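Side-chain contacts in L-methionine gamma-lyase (Fusobacterium nucleatum subsp. nucleatum, PDB 6LXU), which is a pyridoxal-phosphate-dependent enzyme of the Cys/Met metabolism family, found here as an assembly of four copies of the chain: residues A55-T60 with T66-E71; K111-C116 with V153-T158; L120-L125 with V132-T137; E264-R269 with V379-V384; P299-A304 with K309-M314. All coordinates share one frame; numbering follows the deposited sequence. Where two conformers were deposited one is given.

Contact 1 (A55-T60 with T66-E71)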
# COMPACT_ATOMS: atom_id res chain seq x y z
N ALA A 55 9.95 27.29 -3.51
CA ALA A 55 9.76 25.91 -3.94
C ALA A 55 9.09 25.11 -2.84
O ALA A 55 9.15 25.48 -1.67
CB ALA A 55 11.10 25.27 -4.30
N GLY A 56 8.46 24.01 -3.23
CA GLY A 56 7.81 23.10 -2.31
C GLY A 56 6.35 22.91 -2.67
O GLY A 56 5.85 23.48 -3.64
N TYR A 57 5.68 22.13 -1.84
CA TYR A 57 4.39 21.53 -2.19
C TYR A 57 3.23 22.21 -1.49
O TYR A 57 3.38 22.92 -0.50
CB TYR A 57 4.45 20.02 -1.91
CG TYR A 57 5.42 19.34 -2.85
CD1 TYR A 57 4.99 18.87 -4.08
CD2 TYR A 57 6.78 19.22 -2.55
CE1 TYR A 57 5.87 18.28 -4.97
CE2 TYR A 57 7.66 18.63 -3.44
CZ TYR A 57 7.21 18.18 -4.66
OH TYR A 57 8.07 17.60 -5.56
N ILE A 58 2.05 21.98 -2.06
CA ILE A 58 0.79 22.55 -1.59
C ILE A 58 -0.30 21.48 -1.42
O ILE A 58 -0.94 21.41 -0.38
CB ILE A 58 0.30 23.67 -2.54
CG1 ILE A 58 1.30 24.85 -2.56
CG2 ILE A 58 -1.10 24.14 -2.15
CD1 ILE A 58 0.98 25.89 -3.61
N TYR A 59 -0.51 20.68 -2.46
CA TYR A 59 -1.67 19.78 -2.49
C TYR A 59 -1.44 18.78 -3.60
O TYR A 59 -1.00 19.16 -4.68
CB TYR A 59 -2.93 20.59 -2.76
CG TYR A 59 -4.23 19.85 -2.71
CD1 TYR A 59 -4.79 19.49 -1.51
CD2 TYR A 59 -4.96 19.59 -3.87
CE1 TYR A 59 -6.03 18.88 -1.44
CE2 TYR A 59 -6.20 18.98 -3.83
CZ TYR A 59 -6.74 18.65 -2.61
OH TYR A 59 -8.00 18.10 -2.51
N THR A 60 -1.74 17.51 -3.36
CA THR A 60 -1.31 16.45 -4.27
C THR A 60 -1.88 16.56 -5.68
O THR A 60 -1.20 16.16 -6.62
CB THR A 60 -1.56 15.08 -3.62
OG1 THR A 60 -0.60 14.97 -2.57
CG2 THR A 60 -1.42 13.90 -4.58
N THR A 66 6.63 12.14 -4.28
CA THR A 66 6.77 10.81 -4.89
C THR A 66 6.52 10.89 -6.39
O THR A 66 7.28 10.40 -7.21
CB THR A 66 5.83 9.78 -4.22
OG1 THR A 66 6.02 9.81 -2.81
CG2 THR A 66 6.06 8.40 -4.79
N THR A 67 5.43 11.56 -6.76
CA THR A 67 5.07 11.71 -8.16
C THR A 67 6.11 12.51 -8.94
O THR A 67 6.38 12.19 -10.09
CB THR A 67 3.68 12.33 -8.25
OG1 THR A 67 2.83 11.56 -7.41
CG2 THR A 67 3.17 12.32 -9.66
N THR A 68 6.69 13.52 -8.31
CA THR A 68 7.74 14.30 -8.97
C THR A 68 8.92 13.43 -9.42
O THR A 68 9.45 13.62 -10.51
CB THR A 68 8.25 15.41 -8.05
OG1 THR A 68 7.17 16.33 -7.86
CG2 THR A 68 9.45 16.15 -8.63
N VAL A 69 9.31 12.48 -8.58
CA VAL A 69 10.39 11.56 -8.96
C VAL A 69 10.04 10.79 -10.21
O VAL A 69 10.85 10.68 -11.13
CB VAL A 69 10.76 10.64 -7.80
CG1 VAL A 69 11.70 9.53 -8.25
CG2 VAL A 69 11.39 11.45 -6.69
N LEU A 70 8.81 10.27 -10.26
CA LEU A 70 8.35 9.56 -11.43
C LEU A 70 8.37 10.44 -12.68
O LEU A 70 8.80 10.02 -13.75
CB LEU A 70 6.95 9.01 -11.18
CG LEU A 70 6.25 8.35 -12.37
CD1 LEU A 70 7.06 7.19 -12.91
CD2 LEU A 70 4.86 7.89 -11.96
N GLU A 71 7.85 11.65 -12.52
CA GLU A 71 7.81 12.61 -13.61
C GLU A 71 9.21 12.92 -14.15
O GLU A 71 9.44 12.95 -15.36
CB GLU A 71 7.13 13.88 -13.15
CG GLU A 71 5.63 13.67 -12.95
CD GLU A 71 4.90 14.80 -12.27
OE1 GLU A 71 5.53 15.66 -11.63
OE2 GLU A 71 3.64 14.80 -12.35

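Contact 2 (K111-C116 with V153-T158)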
# COMPACT_ATOMS: atom_id res chain seq x y z
N LYS A 111 -7.01 6.82 -38.43
CA LYS A 111 -8.08 5.89 -37.99
C LYS A 111 -7.57 4.73 -37.11
O LYS A 111 -8.32 4.19 -36.28
CB LYS A 111 -8.95 5.39 -39.16
CG LYS A 111 -8.23 4.68 -40.29
CD LYS A 111 -9.11 4.58 -41.54
CE LYS A 111 -9.21 5.90 -42.32
NZ LYS A 111 -7.98 6.19 -43.12
N THR A 112 -6.33 4.31 -37.33
CA THR A 112 -5.68 3.32 -36.47
C THR A 112 -5.04 4.01 -35.29
O THR A 112 -3.83 4.32 -35.27
CB THR A 112 -4.59 2.52 -37.18
OG1 THR A 112 -3.42 3.33 -37.30
CG2 THR A 112 -5.07 2.00 -38.54
N LEU A 113 -5.89 4.24 -34.30
CA LEU A 113 -5.51 4.77 -33.02
C LEU A 113 -6.13 3.88 -31.99
O LEU A 113 -7.21 3.31 -32.20
CB LEU A 113 -6.13 6.14 -32.78
CG LEU A 113 -5.64 7.37 -33.50
CD1 LEU A 113 -6.41 8.55 -32.91
CD2 LEU A 113 -4.15 7.55 -33.37
N TYR A 114 -5.48 3.84 -30.83
CA TYR A 114 -6.01 3.15 -29.67
C TYR A 114 -7.51 3.46 -29.52
O TYR A 114 -7.92 4.61 -29.64
CB TYR A 114 -5.23 3.59 -28.44
CG TYR A 114 -5.74 2.99 -27.18
CD1 TYR A 114 -5.60 1.63 -26.93
CD2 TYR A 114 -6.39 3.77 -26.23
CE1 TYR A 114 -6.08 1.07 -25.77
CE2 TYR A 114 -6.89 3.21 -25.07
CZ TYR A 114 -6.72 1.87 -24.84
OH TYR A 114 -7.21 1.32 -23.69
N GLY A 115 -8.32 2.43 -29.29
CA GLY A 115 -9.76 2.57 -29.40
C GLY A 115 -10.36 3.69 -28.56
O GLY A 115 -11.21 4.45 -29.04
N CYS A 116 -9.93 3.83 -27.31
CA CYS A 116 -10.51 4.87 -26.48
C CYS A 116 -10.08 6.25 -26.95
O CYS A 116 -10.82 7.22 -26.79
CB CYS A 116 -10.16 4.68 -25.01
SG CYS A 116 -10.76 3.13 -24.32
N VAL A 153 -3.35 20.23 -33.68
CA VAL A 153 -2.71 18.99 -33.26
C VAL A 153 -2.66 18.02 -34.43
O VAL A 153 -3.63 17.81 -35.14
CB VAL A 153 -3.49 18.32 -32.09
CG1 VAL A 153 -3.03 16.88 -31.86
CG2 VAL A 153 -3.35 19.14 -30.82
N VAL A 154 -1.48 17.42 -34.59
CA VAL A 154 -1.32 16.20 -35.36
C VAL A 154 -0.99 15.12 -34.34
O VAL A 154 0.00 15.24 -33.63
CB VAL A 154 -0.23 16.34 -36.45
CG1 VAL A 154 0.10 15.00 -37.09
CG2 VAL A 154 -0.69 17.33 -37.51
N TYR A 155 -1.86 14.12 -34.22
CA TYR A 155 -1.77 13.10 -33.17
C TYR A 155 -1.42 11.77 -33.82
O TYR A 155 -2.12 11.33 -34.73
CB TYR A 155 -3.09 13.01 -32.42
CG TYR A 155 -3.05 12.09 -31.23
CD1 TYR A 155 -3.17 10.73 -31.39
CD2 TYR A 155 -2.85 12.58 -29.94
CE1 TYR A 155 -3.09 9.85 -30.31
CE2 TYR A 155 -2.80 11.72 -28.84
CZ TYR A 155 -2.91 10.36 -29.03
OH TYR A 155 -2.87 9.53 -27.92
N LEU A 156 -0.33 11.15 -33.36
CA LEU A 156 0.22 9.96 -34.00
C LEU A 156 0.46 8.84 -33.01
O LEU A 156 0.67 9.08 -31.81
CB LEU A 156 1.55 10.29 -34.69
CG LEU A 156 1.51 11.48 -35.66
CD1 LEU A 156 2.91 11.87 -36.07
CD2 LEU A 156 0.65 11.18 -36.87
N GLU A 157 0.51 7.62 -33.52
CA GLU A 157 0.73 6.44 -32.69
C GLU A 157 1.46 5.41 -33.54
O GLU A 157 0.98 5.07 -34.60
CB GLU A 157 -0.64 5.93 -32.24
CG GLU A 157 -0.62 4.86 -31.17
CD GLU A 157 -2.02 4.44 -30.75
OE1 GLU A 157 -2.99 5.27 -30.71
OE2 GLU A 157 -2.15 3.24 -30.44
N THR A 158 2.62 4.92 -33.09
CA THR A 158 3.39 3.94 -33.86
C THR A 158 4.32 3.16 -32.94
O THR A 158 4.99 3.78 -32.13
CB THR A 158 4.20 4.59 -35.02
OG1 THR A 158 4.91 3.58 -35.74
CG2 THR A 158 5.15 5.67 -34.55
O HOH W 1 -1.42 5.03 -36.66

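Contact 3 (L120-L125 with V132-T137)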
# COMPACT_ATOMS: atom_id res chain seq x y z
N LEU A 120 -12.52 9.29 -28.01
CA LEU A 120 -12.33 10.65 -27.54
C LEU A 120 -12.28 11.63 -28.72
O LEU A 120 -12.93 12.68 -28.68
CB LEU A 120 -11.05 10.76 -26.71
CG LEU A 120 -10.61 12.16 -26.30
CD1 LEU A 120 -11.69 12.86 -25.48
CD2 LEU A 120 -9.32 12.07 -25.51
N MET A 121 -11.54 11.27 -29.76
CA MET A 121 -11.41 12.13 -30.95
C MET A 121 -12.73 12.24 -31.71
O MET A 121 -13.19 13.35 -32.02
CB MET A 121 -10.35 11.57 -31.91
CG MET A 121 -8.91 11.62 -31.40
SD MET A 121 -8.22 13.28 -31.32
CE MET A 121 -6.50 12.84 -31.07
N ASN A 122 -13.33 11.10 -32.02
CA ASN A 122 -14.47 11.05 -32.93
C ASN A 122 -15.79 11.48 -32.29
O ASN A 122 -16.63 12.08 -32.97
CB ASN A 122 -14.60 9.63 -33.46
CG ASN A 122 -15.56 9.52 -34.62
OD1 ASN A 122 -15.52 10.31 -35.55
ND2 ASN A 122 -16.41 8.51 -34.58
N HIS A 123 -15.98 11.15 -31.01
CA HIS A 123 -17.24 11.41 -30.31
C HIS A 123 -17.17 12.44 -29.19
O HIS A 123 -18.21 13.00 -28.83
CB HIS A 123 -17.82 10.10 -29.76
CG HIS A 123 -18.29 9.17 -30.83
ND1 HIS A 123 -17.84 7.87 -30.94
CD2 HIS A 123 -19.15 9.36 -31.85
CE1 HIS A 123 -18.42 7.30 -31.98
NE2 HIS A 123 -19.22 8.18 -32.55
N GLY A 124 -15.99 12.65 -28.60
CA GLY A 124 -15.84 13.56 -27.46
C GLY A 124 -15.47 14.95 -27.90
O GLY A 124 -16.23 15.89 -27.69
N LEU A 125 -14.31 15.09 -28.53
CA LEU A 125 -13.82 16.40 -28.96
C LEU A 125 -14.78 17.05 -29.97
O LEU A 125 -14.99 18.27 -29.95
CB LEU A 125 -12.45 16.29 -29.63
CG LEU A 125 -11.23 15.78 -28.85
CD1 LEU A 125 -9.98 15.89 -29.71
CD2 LEU A 125 -11.09 16.56 -27.57
N VAL A 132 -12.15 17.09 -36.46
CA VAL A 132 -11.14 16.03 -36.53
C VAL A 132 -11.20 15.37 -37.90
O VAL A 132 -12.27 14.98 -38.35
CB VAL A 132 -11.32 14.97 -35.42
CG1 VAL A 132 -10.19 13.95 -35.46
CG2 VAL A 132 -11.38 15.64 -34.04
N THR A 133 -10.04 15.27 -38.55
CA THR A 133 -9.91 14.54 -39.80
C THR A 133 -9.06 13.30 -39.56
O THR A 133 -7.93 13.40 -39.04
CB THR A 133 -9.25 15.40 -40.89
OG1 THR A 133 -10.00 16.60 -41.07
CG2 THR A 133 -9.18 14.66 -42.22
N PHE A 134 -9.59 12.14 -39.93
CA PHE A 134 -8.89 10.87 -39.84
C PHE A 134 -8.34 10.52 -41.21
O PHE A 134 -9.10 10.43 -42.18
CB PHE A 134 -9.83 9.78 -39.37
CG PHE A 134 -10.39 10.03 -38.00
CD1 PHE A 134 -9.64 9.74 -36.86
CD2 PHE A 134 -11.66 10.56 -37.85
CE1 PHE A 134 -10.16 9.98 -35.60
CE2 PHE A 134 -12.18 10.80 -36.58
CZ PHE A 134 -11.42 10.50 -35.46
N VAL A 135 -7.03 10.34 -41.28
CA VAL A 135 -6.35 9.99 -42.53
C VAL A 135 -5.44 8.78 -42.31
O VAL A 135 -5.28 8.30 -41.17
CB VAL A 135 -5.50 11.16 -43.08
CG1 VAL A 135 -6.33 12.42 -43.21
CG2 VAL A 135 -4.28 11.45 -42.20
N ASP A 136 -4.87 8.27 -43.39
CA ASP A 136 -3.81 7.28 -43.30
C ASP A 136 -2.49 8.02 -43.13
O ASP A 136 -1.93 8.53 -44.10
CB ASP A 136 -3.78 6.44 -44.57
CG ASP A 136 -2.71 5.36 -44.56
OD1 ASP A 136 -1.98 5.25 -43.54
OD2 ASP A 136 -2.60 4.61 -45.56
N THR A 137 -1.99 8.07 -41.89
CA THR A 137 -0.76 8.80 -41.62
C THR A 137 0.52 8.08 -42.12
O THR A 137 1.60 8.66 -42.04
CB THR A 137 -0.61 9.23 -40.15
OG1 THR A 137 -0.55 8.08 -39.29
CG2 THR A 137 -1.76 10.13 -39.72

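Contact 4 (E264-R269 with V379-V384)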
# COMPACT_ATOMS: atom_id res chain seq x y z
N GLU A 264 14.88 -1.54 -18.03
CA GLU A 264 15.82 -1.91 -19.08
C GLU A 264 15.84 -3.41 -19.32
O GLU A 264 15.74 -3.88 -20.45
CB GLU A 264 17.23 -1.43 -18.76
CG GLU A 264 18.26 -1.80 -19.82
CD GLU A 264 19.68 -1.48 -19.44
OE1 GLU A 264 20.10 -1.82 -18.33
OE2 GLU A 264 20.39 -0.89 -20.29
N ILE A 265 16.01 -4.18 -18.24
CA ILE A 265 16.12 -5.62 -18.38
C ILE A 265 14.80 -6.26 -18.78
O ILE A 265 14.80 -7.27 -19.48
CB ILE A 265 16.75 -6.32 -17.14
CG1 ILE A 265 16.05 -5.95 -15.83
CG2 ILE A 265 18.25 -6.01 -17.10
CD1 ILE A 265 16.44 -6.84 -14.66
N ARG A 266 13.68 -5.69 -18.34
CA ARG A 266 12.38 -6.20 -18.78
C ARG A 266 12.24 -5.99 -20.29
O ARG A 266 11.90 -6.92 -21.01
CB ARG A 266 11.22 -5.53 -18.05
CG ARG A 266 11.09 -5.98 -16.60
CD ARG A 266 9.85 -5.45 -15.89
NE ARG A 266 9.85 -3.99 -15.70
CZ ARG A 266 9.19 -3.10 -16.45
NH1 ARG A 266 8.46 -3.49 -17.50
NH2 ARG A 266 9.27 -1.81 -16.17
N MET A 267 12.48 -4.78 -20.76
CA MET A 267 12.32 -4.53 -22.20
C MET A 267 13.25 -5.40 -23.04
O MET A 267 12.86 -5.90 -24.10
CB MET A 267 12.52 -3.06 -22.54
CG MET A 267 11.47 -2.13 -21.94
SD MET A 267 9.76 -2.65 -22.10
CE MET A 267 9.60 -2.71 -23.88
N GLU A 268 14.48 -5.59 -22.57
CA GLU A 268 15.43 -6.46 -23.27
C GLU A 268 14.90 -7.88 -23.40
O GLU A 268 14.94 -8.47 -24.48
CB GLU A 268 16.80 -6.44 -22.60
CG GLU A 268 17.56 -5.16 -22.91
CD GLU A 268 18.88 -5.02 -22.23
OE1 GLU A 268 19.21 -5.87 -21.38
OE2 GLU A 268 19.58 -4.03 -22.58
N ARG A 269 14.36 -8.42 -22.32
CA ARG A 269 13.84 -9.79 -22.34
C ARG A 269 12.53 -9.88 -23.13
O ARG A 269 12.32 -10.84 -23.86
CB ARG A 269 13.68 -10.32 -20.92
CG ARG A 269 13.16 -11.74 -20.82
CD ARG A 269 13.99 -12.75 -21.60
NE ARG A 269 15.42 -12.69 -21.29
CZ ARG A 269 16.05 -13.47 -20.42
NH1 ARG A 269 15.40 -14.40 -19.74
NH2 ARG A 269 17.35 -13.34 -20.24
N VAL A 379 3.96 -10.34 -25.58
CA VAL A 379 4.95 -11.30 -25.12
C VAL A 379 5.50 -10.87 -23.75
O VAL A 379 5.96 -9.73 -23.60
CB VAL A 379 6.10 -11.41 -26.14
CG1 VAL A 379 7.22 -12.32 -25.64
CG2 VAL A 379 5.58 -11.91 -27.49
N GLY A 380 5.44 -11.79 -22.79
CA GLY A 380 5.93 -11.55 -21.44
C GLY A 380 7.37 -11.98 -21.25
O GLY A 380 8.15 -12.07 -22.21
N LEU A 381 7.71 -12.23 -19.99
CA LEU A 381 9.09 -12.49 -19.55
C LEU A 381 9.35 -13.95 -19.20
O LEU A 381 10.43 -14.29 -18.74
CB LEU A 381 9.42 -11.59 -18.36
CG LEU A 381 9.23 -10.10 -18.58
CD1 LEU A 381 9.59 -9.32 -17.33
CD2 LEU A 381 10.04 -9.60 -19.76
N GLU A 382 8.38 -14.83 -19.43
CA GLU A 382 8.57 -16.24 -19.17
C GLU A 382 9.70 -16.79 -20.04
O GLU A 382 10.10 -16.17 -21.04
CB GLU A 382 7.30 -17.04 -19.43
CG GLU A 382 6.08 -16.60 -18.62
CD GLU A 382 5.19 -15.61 -19.33
OE1 GLU A 382 5.65 -14.96 -20.29
OE2 GLU A 382 4.01 -15.48 -18.92
N ASN A 383 10.23 -17.95 -19.68
CA ASN A 383 11.23 -18.58 -20.55
C ASN A 383 10.61 -18.86 -21.91
O ASN A 383 9.50 -19.38 -22.00
CB ASN A 383 11.80 -19.81 -19.90
CG ASN A 383 12.55 -19.47 -18.64
OD1 ASN A 383 11.96 -19.39 -17.56
ND2 ASN A 383 13.84 -19.19 -18.78
N VAL A 384 11.32 -18.44 -22.95
CA VAL A 384 10.72 -18.45 -24.29
C VAL A 384 10.34 -19.87 -24.73
O VAL A 384 9.34 -20.04 -25.44
CB VAL A 384 11.64 -17.75 -25.31
CG1 VAL A 384 12.86 -18.58 -25.65
CG2 VAL A 384 10.86 -17.37 -26.56
O HOH W 2 12.79 -15.67 -19.58

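Contact 5 (P299-A304 with K309-M314)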
# COMPACT_ATOMS: atom_id res chain seq x y z
N PRO A 299 4.90 -3.81 -43.80
CA PRO A 299 4.89 -2.46 -44.34
C PRO A 299 5.56 -1.47 -43.39
O PRO A 299 5.33 -1.53 -42.17
CB PRO A 299 3.39 -2.14 -44.50
CG PRO A 299 2.72 -3.45 -44.53
CD PRO A 299 3.53 -4.32 -43.61
N GLY A 300 6.39 -0.60 -43.93
CA GLY A 300 7.11 0.36 -43.11
C GLY A 300 8.28 -0.23 -42.34
O GLY A 300 8.78 0.42 -41.42
N TYR A 301 8.76 -1.42 -42.73
CA TYR A 301 9.90 -2.02 -42.04
C TYR A 301 11.09 -1.05 -42.00
O TYR A 301 11.75 -0.91 -40.97
CB TYR A 301 10.30 -3.33 -42.74
CG TYR A 301 11.69 -3.81 -42.37
CD1 TYR A 301 11.94 -4.39 -41.13
CD2 TYR A 301 12.75 -3.71 -43.28
CE1 TYR A 301 13.21 -4.82 -40.78
CE2 TYR A 301 14.03 -4.13 -42.93
CZ TYR A 301 14.25 -4.68 -41.69
OH TYR A 301 15.50 -5.11 -41.34
N GLU A 302 11.36 -0.39 -43.12
CA GLU A 302 12.52 0.49 -43.20
C GLU A 302 12.36 1.72 -42.30
O GLU A 302 13.35 2.18 -41.73
CB GLU A 302 12.81 0.90 -44.65
CG GLU A 302 13.22 -0.25 -45.57
CD GLU A 302 14.56 -0.90 -45.23
OE1 GLU A 302 15.38 -0.34 -44.49
OE2 GLU A 302 14.79 -2.03 -45.75
N ILE A 303 11.13 2.20 -42.14
CA ILE A 303 10.86 3.30 -41.20
C ILE A 303 11.08 2.83 -39.76
O ILE A 303 11.72 3.50 -38.95
CB ILE A 303 9.43 3.84 -41.38
CG1 ILE A 303 9.28 4.52 -42.76
CG2 ILE A 303 9.07 4.83 -40.28
CD1 ILE A 303 7.85 4.68 -43.22
N ALA A 304 10.56 1.64 -39.44
CA ALA A 304 10.76 1.06 -38.11
C ALA A 304 12.25 0.92 -37.80
O ALA A 304 12.69 1.25 -36.70
CB ALA A 304 10.07 -0.29 -37.99
N LYS A 309 14.93 1.32 -31.92
CA LYS A 309 16.15 0.59 -31.58
C LYS A 309 15.94 -0.91 -31.53
O LYS A 309 16.90 -1.66 -31.68
CB LYS A 309 16.72 1.08 -30.26
CG LYS A 309 17.15 2.53 -30.28
CD LYS A 309 17.70 2.91 -28.92
CE LYS A 309 18.12 4.36 -28.83
NZ LYS A 309 18.63 4.69 -27.47
N ASP A 310 14.71 -1.33 -31.27
CA ASP A 310 14.31 -2.73 -31.38
C ASP A 310 12.86 -2.69 -31.82
O ASP A 310 12.23 -1.64 -31.80
CB ASP A 310 14.52 -3.48 -30.06
CG ASP A 310 14.72 -4.98 -30.24
OD1 ASP A 310 14.33 -5.52 -31.30
OD2 ASP A 310 15.27 -5.61 -29.33
N PHE A 311 12.33 -3.85 -32.22
CA PHE A 311 11.08 -3.90 -32.96
C PHE A 311 9.85 -4.26 -32.13
O PHE A 311 8.77 -4.42 -32.68
CB PHE A 311 11.22 -4.86 -34.14
CG PHE A 311 12.21 -4.40 -35.18
CD1 PHE A 311 11.91 -3.34 -36.02
CD2 PHE A 311 13.42 -5.07 -35.35
CE1 PHE A 311 12.81 -2.94 -37.01
CE2 PHE A 311 14.32 -4.67 -36.33
CZ PHE A 311 14.02 -3.60 -37.16
N GLY A 312 10.03 -4.35 -30.82
CA GLY A 312 8.93 -4.47 -29.88
C GLY A 312 8.59 -5.86 -29.44
O GLY A 312 9.17 -6.85 -29.91
N ALA A 313 7.65 -5.93 -28.51
CA ALA A 313 7.24 -7.20 -27.95
C ALA A 313 5.76 -7.48 -28.14
O ALA A 313 5.22 -8.41 -27.54
CB ALA A 313 7.64 -7.26 -26.49
N MET A 314 5.11 -6.69 -29.01
CA MET A 314 3.77 -6.99 -29.48
C MET A 314 3.87 -7.74 -30.80
O MET A 314 4.71 -7.41 -31.65
CB MET A 314 2.97 -5.72 -29.68
CG MET A 314 2.72 -4.96 -28.39
SD MET A 314 1.83 -5.89 -27.12
CE MET A 314 0.30 -6.32 -27.94

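Contact 1 (A55-T60 with T66-E71)
Tyr-57 and Thr-68 carry the whole of this contact, meeting through their hydroxyl groups. Tyr-57 OH lies 2.8 Å from Thr-68 OG1, two hydroxyls set against each other. The threonine oxygen arrives at the edge of the phenol ring and in its plane. Around this polar touch the packing is close but small: Tyr-57 OH is 3.3 Å from Thr-68 CB, while the methyl CG2 of Thr-68 stands 3.7 Å from the same oxygen. With OG1 set beside its own backbone N (chi1 -66°), Thr-68 turns its hydroxyl back along the helix, where OG1 is also hydrogen-bonded to Asn-64 O. Thr-68 OG1 thus lies between Asn-64 O, in the residue just before helix 65-78, and the phenol oxygen.

Away from the two hydroxyls the segments part company, and only 84 Å² is buried between them. Tyr-57 and Thr-68 are themselves partly exposed; Phe-38, ring against ring with planes at about 25°, and Leu-21 also touch Tyr-57, and a nitrate ion lies about 4 Å from its side chain. Further along, the chain enters the subunit interface, where Tyr-59 OH is hydrogen-bonded to the cofactor-bearing lysine side chain of the second subunit. Such a loop, lent to a neighbour's cofactor site, is characteristic of active sites built between subunits in pyridoxal-phosphate enzymes of this family.

Contact 2 (K111-C116 with V153-T158)
The backbone N of Tyr-114 donates to Glu-157 OE1 over 2.9 Å in an almost straight bond, with an N-H...O angle of 176°. The carboxylate oxygen is approached on its syn side, 20° out of the carboxylate plane. Glu-157 reaches across in an extended form, CG anti to the backbone N (chi1 -169°) and the chain still stretched beyond it, which carries the acid from strand 151-157 to the start of helix 115-125. Tyr-114 occupies the N-cap position of that helix.

Carbons of Leu-113 also lie against the same oxygen. Leu-113 CA is 3.5 Å from Glu-157 OE1, and in one of the two conformers of this leucine its methyl CD2 comes within 3.7 Å of that atom. In the same conformer the methyl meets the edge of the Tyr-155 ring near its plane, with Leu-113 CD2 3.9 Å from Tyr-155 CD1. Leu-113 thus touches both the acid and the ring of Tyr-155, crossing each obliquely.

A water offers a second, less certain link: with Thr-112 in one of its two conformers, it lies 2.7 Å from Thr-112 OG1 and 3.2 Å from Glu-157 O. The phenol of Tyr-114 leads away from the strand. The chemistry implies a division of labour within Tyr-114: its main-chain N-H is held by a buried carboxylate beside Leu-113, while its hydroxyl meets an MPD molecule and, weakly, Arg-61 of the second subunit, consistent with a pocket between subunits.

Contact 3 (L120-L125 with V132-T137)
The ring of Phe-134 and the amide of Asn-122 stand nearly upright to one another, their planes 74° apart and the side chains crossing at about a right angle. Asn-122 OD1 approaches Phe-134 CE2 obliquely at 3.5 Å, and the CB of Asn-122 sits 3.9 Å from Phe-134 CZ. Met-121 meets the same ring differently: its CB lies at the edge, near the ring plane, 3.9 Å from Phe-134 CZ. Beyond CB, in one of its two conformers, the methionine bends (chi2 -71°) and leads away from the ring; Met-121 also touches Val-107 and Leu-97.

Helix 115-125 and strand 131-135 are successive members of a beta-alpha-beta unit that opens with strand 106-110, the last strand being at one margin of the large sheet within this chain. Here the short axes run nearly antiparallel, at 164° and 9.1 Å apart. Val-132 lays CG1 over one face of the Phe-134 ring, toward its rim, and turns CG2 to the helix, 3.5 Å from Met-121 O. That carbonyl is buried without any polar partner: in the wider pi-type turn, Leu-125 N bonds instead to Leu-120 O, at 2.8 Å. Phe-118, one helical turn before Asn-122, also meets the Phe-134 ring.

Contact 4 (E264-R269 with V379-V384)
One segment is a regular helical piece of helix 263-282, and the other an irregular loop between strand 374-378 and helix 384-396; they come closest at Arg-269 and Leu-381, whose CA atoms are 6.1 Å apart. Leu-381 does nearly all the touching. Its two methyls divide the work: CD1 rests on the aliphatic stem of Arg-266, 3.7 Å from CG, whereas CD2 lies 3.5 Å from Arg-266 O and 3.9 Å from Arg-269 CB. The leucine is thereby seated between side chains one helical turn apart.

Both stems pack on Leu-381, but Arg-266 takes its guanidinium elsewhere, bending off at chi3 (-66°) to bond the carbonyl oxygens of Tyr-213 and Gly-259. In one of its two conformers, Arg-269 pairs outside the two segments, its NH2 in a salt bridge with Glu-268 of the third subunit. In that conformer its NH1 donates to a water in the guanidinium plane, 2.9 Å away; the same water lies 2.9 Å from Leu-381 O.

Farther along the loop, Asn-383 bonds Glu-264 of the third subunit. The arrangement is one of helix 263-282 packed on the loop that leaves the central strand 374-378 of the smaller sheet, at a subunit interface of the tetramer.

Contact 5 (P299-A304 with K309-M314)
Helix 301-307 starts right after Gly-300, its N-cap residue, and the loop 309-313 then returns past it, with the CA atoms of Ala-304 and Phe-311 7.2 Å apart. Helix and loop lie in the connection between 287-291 and 314-319, antiparallel neighbours in the smaller, five-stranded sheet.

Phe-311 is the side chain that spans the gap, and it meets two residues one helical turn apart. Ala-304 presents its methyl to the ring edge, in the ring plane, with CB 3.9 Å from Phe-311 CE1. Tyr-301 is turned so that CG is anti to the backbone N (chi1 163°), which swings its phenol across to the loop. There the two aromatic planes lie at 26° but are slid well apart, their centroids separated by 5.9 Å, so the rings hardly overlap. Contact is made at their rims, where Tyr-301 CE1 is 3.9 Å from Phe-311 CZ in an oblique approach. Tyr-292 packs on the phenylalanine as well, and its hydroxyl bonds Gly-312 O, linking that glycine to the residue just past strand 287-291.

Asp-310 gives the loop one further polar hold, its OD2 forming a salt bridge with Arg-275 of helix 263-282. Its other oxygen, OD1, accepts the backbone N-H of Phe-311 at 2.8 Å on the anti side, with an N-H...O angle of 147°.

Contacts 2 and 3 share helix 115-125 and the large sheet; their centres are 8 Å apart, and in one of the two conformers of Met-121 its CE reaches Tyr-155 CG at 3.5 Å, with contact 3 nested in the loop that contact 2 closes. Contacts 4 and 5 form a second pair, 17 Å between centres, joined by a probable hydrogen bond from Val-379 N to Ala-313 O of 3.0 Å. The pairs approach each other most nearly at contacts 2 and 5, about 6 Å between nearest atoms. Contact 1 stands apart, its centre 30 Å or more from every other. Its segment 55-60 reaches the cofactor-bearing lysine of the second subunit; contacts 2 and 3 also touch that subunit, but at other residues.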